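Side-chain contacts in putative branched-chain amino acid ABC transporter, periplasmic branched-chain amino acid-binding protein (Pseudomonas protegens Pf-5, PDB 4RU0), which probably binds a branched-chain amino acid or a related small solute in the periplasm for uptake by an ABC transporter: residues Gly137-Thr142 with Asp426-Ala431; Ser159-Leu164 with Arg194-Pro199; Thr163-Ile168 with Asp176-Lys181; Ala204-Phe209 with Arg418-Pro423. All blocks are in the same frame, centred on the assembly; numbering follows the deposited sequence.

Contact 1: Gly137-Thr142 with Asp426-Ala431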
# COMPACT_ATOMS: atom_id res chain seq x y z
N GLY A 137 -3.62 -0.21 6.92
CA GLY A 137 -4.93 -0.38 7.53
C GLY A 137 -5.09 -1.69 8.28
O GLY A 137 -4.11 -2.39 8.55
N ARG A 138 -6.33 -2.03 8.62
CA ARG A 138 -6.62 -3.22 9.41
C ARG A 138 -6.41 -4.50 8.61
O ARG A 138 -7.11 -4.74 7.62
CB ARG A 138 -8.05 -3.17 9.93
CG ARG A 138 -8.41 -1.90 10.68
CD ARG A 138 -9.91 -1.83 10.90
NE ARG A 138 -10.32 -0.71 11.74
CZ ARG A 138 -10.40 -0.76 13.07
NH1 ARG A 138 -10.80 0.31 13.75
NH2 ARG A 138 -10.07 -1.87 13.72
N THR A 139 -5.48 -5.34 9.03
CA THR A 139 -5.23 -6.57 8.30
C THR A 139 -6.44 -7.51 8.39
O THR A 139 -6.75 -8.21 7.43
CB THR A 139 -3.95 -7.32 8.81
OG1 THR A 139 -4.10 -7.65 10.19
CG2 THR A 139 -2.72 -6.44 8.64
N GLU A 140 -7.13 -7.50 9.52
CA GLU A 140 -8.30 -8.37 9.68
C GLU A 140 -9.45 -7.94 8.76
O GLU A 140 -10.40 -8.69 8.58
CB GLU A 140 -8.76 -8.40 11.14
CG GLU A 140 -9.26 -7.08 11.70
CD GLU A 140 -8.14 -6.20 12.21
OE1 GLU A 140 -6.96 -6.60 12.04
OE2 GLU A 140 -8.44 -5.13 12.78
N ALA A 141 -9.35 -6.76 8.16
CA ALA A 141 -10.37 -6.32 7.22
C ALA A 141 -10.21 -7.05 5.88
O ALA A 141 -10.96 -6.79 4.94
CB ALA A 141 -10.31 -4.82 7.02
N THR A 142 -9.24 -7.95 5.81
CA THR A 142 -9.16 -8.87 4.68
C THR A 142 -10.45 -9.69 4.61
O THR A 142 -10.97 -9.97 3.53
CB THR A 142 -7.95 -9.82 4.80
OG1 THR A 142 -6.74 -9.06 4.92
CG2 THR A 142 -7.84 -10.72 3.58
N ASP A 426 -8.71 -15.17 9.85
CA ASP A 426 -10.03 -15.62 10.29
C ASP A 426 -10.19 -15.43 11.80
O ASP A 426 -11.22 -14.93 12.26
CB ASP A 426 -10.27 -17.08 9.93
CG ASP A 426 -10.52 -17.28 8.44
OD1 ASP A 426 -10.92 -16.32 7.76
OD2 ASP A 426 -10.32 -18.42 7.95
N GLU A 427 -9.17 -15.82 12.55
CA GLU A 427 -9.19 -15.68 14.01
C GLU A 427 -9.33 -14.22 14.44
O GLU A 427 -10.18 -13.89 15.28
CB GLU A 427 -7.91 -16.26 14.62
CG GLU A 427 -7.80 -16.01 16.12
CD GLU A 427 -6.38 -15.71 16.56
OE1 GLU A 427 -5.49 -16.56 16.35
OE2 GLU A 427 -6.16 -14.62 17.12
N LYS A 428 -8.50 -13.36 13.88
CA LYS A 428 -8.47 -11.95 14.25
C LYS A 428 -9.79 -11.26 13.92
O LYS A 428 -10.32 -10.49 14.73
CB LYS A 428 -7.30 -11.26 13.55
CG LYS A 428 -6.93 -9.90 14.11
CD LYS A 428 -5.53 -9.49 13.64
CE LYS A 428 -5.09 -8.17 14.25
NZ LYS A 428 -3.64 -7.92 13.97
N ALA A 429 -10.34 -11.54 12.74
CA ALA A 429 -11.60 -10.95 12.31
C ALA A 429 -12.77 -11.44 13.15
O ALA A 429 -13.76 -10.72 13.33
CB ALA A 429 -11.85 -11.24 10.85
N ALA A 430 -12.67 -12.67 13.66
CA ALA A 430 -13.76 -13.25 14.44
C ALA A 430 -13.76 -12.67 15.84
O ALA A 430 -14.83 -12.40 16.40
CB ALA A 430 -13.63 -14.77 14.49
N ALA A 431 -12.57 -12.50 16.41
CA ALA A 431 -12.43 -11.85 17.71
C ALA A 431 -13.04 -10.45 17.66
O ALA A 431 -13.76 -10.04 18.57
CB ALA A 431 -10.97 -11.78 18.11
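The side chain of Glu140 is placed between its own backbone N and carbonyl carbon (chi1 64°) and then bends at the next bond (chi2 -85°), while Lys428 sends CG anti to its N (chi1 -165°) and runs on extended; the two chains therefore pass obliquely over one another. In this periplasmic binding protein fold the crossing seats the 3-10 turn 139-142 on helix 418-435, the last helix of the chain. Glu140 CB rests 3.8 Å from Lys428 CG, and farther out the carboxylate oxygen OE1 lies 3.3 Å from Lys428 CE. The acid thus meets the lysine along its methylene chain: OE1 and Lys428 NZ remain 4.1 Å apart, near enough for attraction but beyond a salt bridge. The ammonium group hydrogen-bonds Tyr158 and has a long, weak ion pair with Glu195, whose other oxygen hydrogen-bonds Thr139 OG1. A long ion pair from Arg138 NH2, in the plane of the guanidinium, reaches Glu140 OE2 at 3.8 Å, and with the lysine it would probably favour the ionised acid. At the backbone end of the residue, Ala429 CB packs 3.7 Å from Glu140 O. Thr139 O fastens the turn, accepting from Thr142 OG1 at 2.7 Å and Thr142 N at 3.0 Å.

Contact 2: Ser159-Leu164 with Arg194-Pro199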
# COMPACT_ATOMS: atom_id res chain seq x y z
N SER A 159 0.45 -10.50 4.58
CA SER A 159 0.94 -11.00 3.30
C SER A 159 2.37 -10.55 3.04
O SER A 159 3.16 -11.29 2.46
CB SER A 159 0.04 -10.54 2.16
OG SER A 159 -1.26 -11.08 2.28
N GLU A 160 2.70 -9.33 3.45
CA GLU A 160 4.03 -8.79 3.23
C GLU A 160 5.07 -9.66 3.91
O GLU A 160 6.13 -9.94 3.34
CB GLU A 160 4.14 -7.35 3.74
CG GLU A 160 5.43 -6.67 3.30
CD GLU A 160 5.69 -5.37 4.04
OE1 GLU A 160 5.20 -5.22 5.18
OE2 GLU A 160 6.39 -4.50 3.48
N ALA A 161 4.76 -10.10 5.13
CA ALA A 161 5.64 -11.01 5.86
C ALA A 161 5.90 -12.26 5.04
O ALA A 161 7.04 -12.67 4.87
CB ALA A 161 5.03 -11.37 7.21
N SER A 162 4.83 -12.84 4.50
CA SER A 162 4.96 -14.05 3.69
C SER A 162 5.83 -13.82 2.46
O SER A 162 6.72 -14.62 2.19
CB SER A 162 3.58 -14.56 3.27
OG SER A 162 3.70 -15.81 2.61
N THR A 163 5.58 -12.74 1.72
CA THR A 163 6.40 -12.43 0.54
C THR A 163 7.85 -12.18 0.92
O THR A 163 8.77 -12.57 0.19
CB THR A 163 5.87 -11.20 -0.23
OG1 THR A 163 6.06 -10.02 0.55
CG2 THR A 163 4.41 -11.35 -0.55
N LEU A 164 8.07 -11.52 2.05
CA LEU A 164 9.41 -11.28 2.56
C LEU A 164 10.13 -12.62 2.74
O LEU A 164 11.25 -12.80 2.27
CB LEU A 164 9.37 -10.51 3.89
CG LEU A 164 10.67 -10.11 4.62
CD1 LEU A 164 11.11 -11.18 5.62
CD2 LEU A 164 11.79 -9.79 3.62
N ARG A 194 4.33 -3.84 15.03
CA ARG A 194 3.97 -5.08 15.70
C ARG A 194 3.09 -6.01 14.84
O ARG A 194 2.89 -7.17 15.20
CB ARG A 194 3.26 -4.78 17.02
CG ARG A 194 4.12 -4.07 18.07
CD ARG A 194 3.28 -3.73 19.30
NE ARG A 194 4.00 -2.88 20.25
CZ ARG A 194 3.68 -2.76 21.54
NH1 ARG A 194 2.67 -3.46 22.05
NH2 ARG A 194 4.39 -1.96 22.32
N GLU A 195 2.58 -5.50 13.72
CA GLU A 195 1.64 -6.25 12.90
C GLU A 195 2.21 -7.56 12.38
O GLU A 195 1.48 -8.53 12.23
CB GLU A 195 1.15 -5.42 11.69
CG GLU A 195 -0.15 -4.66 11.92
CD GLU A 195 -1.27 -5.54 12.46
OE1 GLU A 195 -1.85 -6.34 11.70
OE2 GLU A 195 -1.58 -5.42 13.67
N THR A 196 3.52 -7.58 12.13
CA THR A 196 4.14 -8.76 11.52
C THR A 196 4.57 -9.80 12.56
O THR A 196 5.14 -10.82 12.19
CB THR A 196 5.36 -8.38 10.66
OG1 THR A 196 6.19 -7.45 11.36
CG2 THR A 196 4.91 -7.77 9.34
N LEU A 197 4.31 -9.54 13.83
CA LEU A 197 4.68 -10.48 14.89
C LEU A 197 4.00 -11.84 14.71
O LEU A 197 4.66 -12.88 14.71
CB LEU A 197 4.33 -9.92 16.27
CG LEU A 197 5.26 -8.81 16.76
CD1 LEU A 197 4.71 -8.16 18.01
CD2 LEU A 197 6.67 -9.36 17.01
N GLY A 198 2.68 -11.82 14.55
CA GLY A 198 1.93 -13.04 14.30
C GLY A 198 2.42 -13.87 13.13
O GLY A 198 2.84 -15.02 13.31
N PRO A 199 2.37 -13.31 11.91
CA PRO A 199 2.72 -14.10 10.72
C PRO A 199 4.17 -14.58 10.72
O PRO A 199 4.44 -15.70 10.29
CB PRO A 199 2.46 -13.13 9.56
CG PRO A 199 2.47 -11.78 10.16
CD PRO A 199 1.95 -11.94 11.56
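Ala161 points its methyl group from helix 157-172 at two partners, the ring of Pro199 and the methyl branch of Thr196, and the contact is built round that single carbon. The proline offers the CB-CG side of its ring: Ala161 CB sits 3.9 Å from Pro199 CB and equally far from Pro199 CG, so it meets the bond between them and not one corner. Thr196 approaches more loosely, with its CG2 at 4.2 Å from Ala161 CB. Its chi1 of 46° decides which branch does so, because it places OG1 between the backbone N and the carbonyl carbon and turns CG2 to the helix.

The backbone delivers these groups through a type I turn from Arg194 to Leu197, closed by Leu197 N to Arg194 O at 3.1 Å, which leads into helix 197-207. That helix forms the crossover between the neighbouring parallel strands 182-188 and 210-216, a beta-alpha-beta unit of the alpha/beta domain, and here its first turn meets the helix that precedes strand 182-188. Tyr158 and Leu421 also touch Pro199, while Thr196 leans on Arg241. Within helix 157-172, Glu160 O accepts from Leu164 N and also from Thr163 OG1 at 2.8 Å, the hydroxyl lying tilted from the carbonyl plane.

Polar neighbours are engaged in other directions: Glu160 OE2 takes the N-H of Ile268, and Ser162 OG bonds to the backbone N of Asp417. What remains between the segments is a buried meeting of methyl and ring carbons, which implies adhesion by shape and exclusion of water, without the directional demands of a polar bond.

Contact 3: Thr163-Ile168 with Asp176-Lys181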
# COMPACT_ATOMS: atom_id res chain seq x y z
N THR A 163 5.58 -12.74 1.72
CA THR A 163 6.40 -12.43 0.54
C THR A 163 7.85 -12.18 0.92
O THR A 163 8.77 -12.57 0.19
CB THR A 163 5.87 -11.20 -0.23
OG1 THR A 163 6.06 -10.02 0.55
CG2 THR A 163 4.41 -11.35 -0.55
N LEU A 164 8.07 -11.52 2.05
CA LEU A 164 9.41 -11.28 2.56
C LEU A 164 10.13 -12.62 2.74
O LEU A 164 11.25 -12.80 2.27
CB LEU A 164 9.37 -10.51 3.89
CG LEU A 164 10.67 -10.11 4.62
CD1 LEU A 164 11.11 -11.18 5.62
CD2 LEU A 164 11.79 -9.79 3.62
N VAL A 165 9.46 -13.56 3.41
CA VAL A 165 10.03 -14.88 3.65
C VAL A 165 10.21 -15.66 2.34
O VAL A 165 11.22 -16.34 2.14
CB VAL A 165 9.15 -15.69 4.63
CG1 VAL A 165 9.49 -17.17 4.59
CG2 VAL A 165 9.29 -15.14 6.05
N ASN A 166 9.26 -15.53 1.44
CA ASN A 166 9.33 -16.24 0.17
C ASN A 166 10.48 -15.74 -0.71
O ASN A 166 11.07 -16.52 -1.47
CB ASN A 166 8.01 -16.12 -0.59
CG ASN A 166 6.91 -16.92 0.06
OD1 ASN A 166 7.17 -17.72 0.96
ND2 ASN A 166 5.67 -16.72 -0.38
N TYR A 167 10.80 -14.46 -0.59
CA TYR A 167 11.93 -13.91 -1.32
C TYR A 167 13.24 -14.39 -0.71
O TYR A 167 14.17 -14.74 -1.44
CB TYR A 167 11.88 -12.38 -1.34
CG TYR A 167 13.09 -11.77 -2.02
CD1 TYR A 167 13.23 -11.81 -3.40
CD2 TYR A 167 14.09 -11.15 -1.27
CE1 TYR A 167 14.33 -11.26 -4.02
CE2 TYR A 167 15.19 -10.59 -1.89
CZ TYR A 167 15.31 -10.65 -3.26
OH TYR A 167 16.41 -10.09 -3.88
N ILE A 168 13.31 -14.41 0.62
CA ILE A 168 14.47 -14.95 1.32
C ILE A 168 14.75 -16.38 0.84
O ILE A 168 15.89 -16.72 0.51
CB ILE A 168 14.27 -14.98 2.86
CG1 ILE A 168 13.94 -13.59 3.42
CG2 ILE A 168 15.50 -15.56 3.54
CD1 ILE A 168 15.05 -12.60 3.33
N ASP A 176 13.72 -25.25 2.08
CA ASP A 176 14.52 -26.17 2.89
C ASP A 176 15.71 -25.45 3.52
O ASP A 176 16.11 -25.76 4.64
CB ASP A 176 15.02 -27.34 2.05
CG ASP A 176 13.90 -28.22 1.54
OD1 ASP A 176 12.88 -28.34 2.26
OD2 ASP A 176 14.03 -28.77 0.43
N ARG A 177 16.26 -24.49 2.78
CA ARG A 177 17.43 -23.73 3.21
C ARG A 177 17.14 -22.71 4.31
O ARG A 177 18.07 -22.12 4.84
CB ARG A 177 18.03 -23.02 2.01
CG ARG A 177 18.38 -23.94 0.86
CD ARG A 177 19.63 -24.74 1.17
NE ARG A 177 19.74 -25.90 0.29
CZ ARG A 177 19.18 -27.09 0.55
NH1 ARG A 177 18.48 -27.26 1.67
NH2 ARG A 177 19.32 -28.09 -0.30
N LEU A 178 15.87 -22.48 4.63
CA LEU A 178 15.52 -21.52 5.68
C LEU A 178 15.85 -22.09 7.06
O LEU A 178 16.19 -21.35 7.98
CB LEU A 178 14.05 -21.13 5.61
CG LEU A 178 13.62 -20.29 4.41
CD1 LEU A 178 12.13 -20.04 4.45
CD2 LEU A 178 14.38 -18.98 4.34
N LYS A 179 15.72 -23.41 7.19
CA LYS A 179 16.14 -24.09 8.40
C LYS A 179 17.61 -23.76 8.66
O LYS A 179 18.45 -23.93 7.78
CB LYS A 179 15.94 -25.61 8.27
CG LYS A 179 15.89 -26.34 9.59
CD LYS A 179 15.50 -27.79 9.42
CE LYS A 179 15.28 -28.46 10.77
NZ LYS A 179 16.47 -28.32 11.66
N GLY A 180 17.90 -23.26 9.85
CA GLY A 180 19.27 -22.88 10.17
C GLY A 180 19.65 -21.45 9.82
O GLY A 180 20.81 -21.05 9.95
N LYS A 181 18.67 -20.67 9.37
CA LYS A 181 18.91 -19.27 9.05
C LYS A 181 18.37 -18.36 10.14
O LYS A 181 17.47 -18.74 10.88
CB LYS A 181 18.27 -18.91 7.70
CG LYS A 181 18.92 -19.60 6.52
CD LYS A 181 20.33 -19.10 6.30
CE LYS A 181 21.16 -20.11 5.51
NZ LYS A 181 20.60 -20.38 4.17
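Lys181 NZ, gripped by Arg177 O at 3.1 Å and by a salt bridge to Glu172, ties back the loop whose Leu178 presses on Val165 and Ile168. The ammonium nitrogen stands 30° out of the plane of the Arg177 carbonyl, and its second partner belongs to the end of helix 157-172, so one lysine joins the loop to the helix it has just left.

A type II turn from Leu178 to Lys181 gives the loop its shape. Lys181 N returns to Leu178 O at 2.9 Å, and Gly180 occupies the third position with a positive phi of 89°, a conformation that favours glycine. The result is a compact helix-to-strand connection, leading from helix 157-172 into the parallel strand 182-188.

Leu178 works as a fork. Its CD1 meets Val165 CG1 at 3.9 Å, the two side chains crossing at a slant, whereas CD2 meets Ile168 CG2 at 3.7 Å, with those chains almost perpendicular. Val165 contributes the methyl that stands anti to its backbone N (chi1 164°). Ile168 likewise uses the branch anti to N, while its longer arm through CG1 leads off from the loop and Ile265 of the sheet adjoins the residue. Leu200 and Leu203 of helix 197-207 border Val165, and Tyr207 borders Leu178.

Two kinds of chemistry thus divide the work: four methyl groups make a buried apolar joint one helical turn long, which needs no directional bond, while beside it the charged lysine links Arg177 O to the carboxylate of Glu172.

Contact 4: Ala204-Phe209 with Arg418-Pro423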
# COMPACT_ATOMS: atom_id res chain seq x y z
N ALA A 204 8.01 -18.92 10.97
CA ALA A 204 9.22 -19.44 11.61
C ALA A 204 9.00 -20.85 12.15
O ALA A 204 9.92 -21.67 12.14
CB ALA A 204 9.67 -18.51 12.72
N GLU A 205 7.79 -21.14 12.62
CA GLU A 205 7.46 -22.48 13.09
C GLU A 205 7.45 -23.48 11.93
O GLU A 205 7.91 -24.61 12.07
CB GLU A 205 6.10 -22.50 13.79
CG GLU A 205 6.10 -21.82 15.15
CD GLU A 205 4.78 -22.01 15.88
OE1 GLU A 205 4.39 -21.10 16.65
OE2 GLU A 205 4.15 -23.07 15.70
N LYS A 206 6.91 -23.06 10.79
CA LYS A 206 6.83 -23.92 9.63
C LYS A 206 8.19 -24.20 9.00
O LYS A 206 8.52 -25.35 8.72
CB LYS A 206 5.90 -23.32 8.58
CG LYS A 206 5.75 -24.21 7.36
CD LYS A 206 4.76 -23.66 6.36
CE LYS A 206 4.54 -24.65 5.23
NZ LYS A 206 3.97 -25.93 5.73
N TYR A 207 8.97 -23.16 8.77
CA TYR A 207 10.20 -23.31 8.00
C TYR A 207 11.46 -23.38 8.86
O TYR A 207 12.54 -23.70 8.37
CB TYR A 207 10.31 -22.18 6.98
CG TYR A 207 9.21 -22.22 5.95
CD1 TYR A 207 9.08 -23.30 5.09
CD2 TYR A 207 8.28 -21.19 5.85
CE1 TYR A 207 8.07 -23.36 4.15
CE2 TYR A 207 7.26 -21.23 4.91
CZ TYR A 207 7.16 -22.32 4.07
OH TYR A 207 6.16 -22.37 3.13
N GLY A 208 11.31 -23.09 10.15
CA GLY A 208 12.38 -23.33 11.10
C GLY A 208 13.53 -22.34 11.11
O GLY A 208 14.61 -22.67 11.60
N PHE A 209 13.32 -21.13 10.59
CA PHE A 209 14.35 -20.11 10.73
C PHE A 209 14.21 -19.43 12.09
O PHE A 209 13.13 -19.38 12.66
CB PHE A 209 14.29 -19.08 9.58
CG PHE A 209 13.01 -18.29 9.52
CD1 PHE A 209 12.83 -17.15 10.30
CD2 PHE A 209 11.99 -18.67 8.66
CE1 PHE A 209 11.65 -16.43 10.23
CE2 PHE A 209 10.81 -17.95 8.59
CZ PHE A 209 10.64 -16.83 9.38
N ARG A 418 -0.93 -16.84 1.11
CA ARG A 418 -2.07 -16.30 1.83
C ARG A 418 -2.93 -17.40 2.44
O ARG A 418 -3.57 -17.19 3.47
CB ARG A 418 -2.90 -15.41 0.90
CG ARG A 418 -2.18 -14.14 0.49
CD ARG A 418 -2.63 -13.66 -0.87
NE ARG A 418 -4.05 -13.34 -0.86
CZ ARG A 418 -4.79 -13.20 -1.95
NH1 ARG A 418 -4.25 -13.35 -3.16
NH2 ARG A 418 -6.07 -12.90 -1.83
N ALA A 419 -2.95 -18.57 1.81
CA ALA A 419 -3.68 -19.71 2.34
C ALA A 419 -3.11 -20.11 3.70
O ALA A 419 -3.86 -20.42 4.64
CB ALA A 419 -3.64 -20.88 1.38
N LEU A 420 -1.79 -20.09 3.80
CA LEU A 420 -1.11 -20.44 5.03
C LEU A 420 -1.44 -19.48 6.18
O LEU A 420 -1.58 -19.90 7.33
CB LEU A 420 0.40 -20.47 4.79
CG LEU A 420 1.31 -20.77 5.98
CD1 LEU A 420 0.93 -22.11 6.60
CD2 LEU A 420 2.76 -20.78 5.53
N LEU A 421 -1.57 -18.20 5.86
CA LEU A 421 -1.82 -17.17 6.86
C LEU A 421 -3.30 -16.99 7.22
O LEU A 421 -3.62 -16.41 8.25
CB LEU A 421 -1.29 -15.82 6.38
CG LEU A 421 0.20 -15.72 6.07
CD1 LEU A 421 0.46 -14.40 5.36
CD2 LEU A 421 1.01 -15.82 7.34
N ARG A 422 -4.18 -17.50 6.36
CA ARG A 422 -5.62 -17.28 6.50
C ARG A 422 -6.21 -17.61 7.88
O ARG A 422 -7.11 -16.91 8.34
CB ARG A 422 -6.37 -18.06 5.42
CG ARG A 422 -7.86 -17.77 5.36
CD ARG A 422 -8.16 -16.36 4.84
NE ARG A 422 -9.49 -15.92 5.22
CZ ARG A 422 -10.15 -14.90 4.67
NH1 ARG A 422 -9.59 -14.19 3.69
NH2 ARG A 422 -11.37 -14.59 5.10
N PRO A 423 -5.73 -18.68 8.55
CA PRO A 423 -6.30 -18.91 9.89
C PRO A 423 -6.04 -17.77 10.88
O PRO A 423 -6.89 -17.52 11.73
CB PRO A 423 -5.59 -20.20 10.34
CG PRO A 423 -5.32 -20.92 9.07
CD PRO A 423 -4.94 -19.85 8.09
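The ring of Tyr207 carries Lys206 CG on one face, 3.9 Å above the plane and over its centre, stacks with the ring of Phe175, and brings its OH to within 4.5 Å of Leu420 CD2. Phe209, beyond the end of the same helix, has Ala204 CA 3.7 Å above one face, displaced toward the rim. Both aromatic residues thus fold back on the helix 197-207 that bears or precedes them.

Between the two helices the main partners are aliphatic. Lys206 sets CG anti to its backbone N (chi1 -178°) and keeps its chain straight until the last torsion, where it bends; the straight part carries CD to 3.6 Å from Leu420 CD2 and 4.1 Å from Leu420 CD1. Leucine therefore receives the lysine with both branches, CD2 the nearer, as the side chains cross. Leu420 projects from the first turn of helix 418-435 with CG likewise anti to N (chi1 178°), and the two side chains bridge backbones whose nearest CA atoms, those of Lys206 and Leu420, are 9.8 Å apart.

Gly208, the first residue after helix 197-207 to leave helical angles, has positive phi, its N still bonded to Ala204 O at 2.8 Å, and lets the chain turn toward strand 210-216. The same two helices also meet through Leu420 on Leu203 and Leu421 on Leu202.

At this exposed margin the lysine serves as a hydrocarbon: CG lies over the tyrosine ring and CD, one carbon farther, meets the leucine, while the bend at the last torsion turns the ammonium group away from the leucine. The contact consequently depends on van der Waals fit, with charge contributing little directly between the two segments.

Overall arrangement
Contacts 1, 2 and 3 are buried, whereas contact 4 lies at the surface, and their chemistry follows. Contacts 2 and 3 draw on successive turns of helix 157-172 and are almost wholly apolar; contact 4 uses a lysine's methylenes against leucine where they use methyl groups and a proline ring. Helix 197-207 is common to contacts 2 and 4, which also touch through Ser162 and Leu421. Helix 418-435 is common to contacts 1 and 4, which touch through Thr142 and Arg422. Contact 1 stands apart as the charged one, yet it meets contact 2 through Glu195, which bonds Thr139 and faces Lys428. Contacts 1 and 3 do not touch, their nearest atoms being about 12 Å apart.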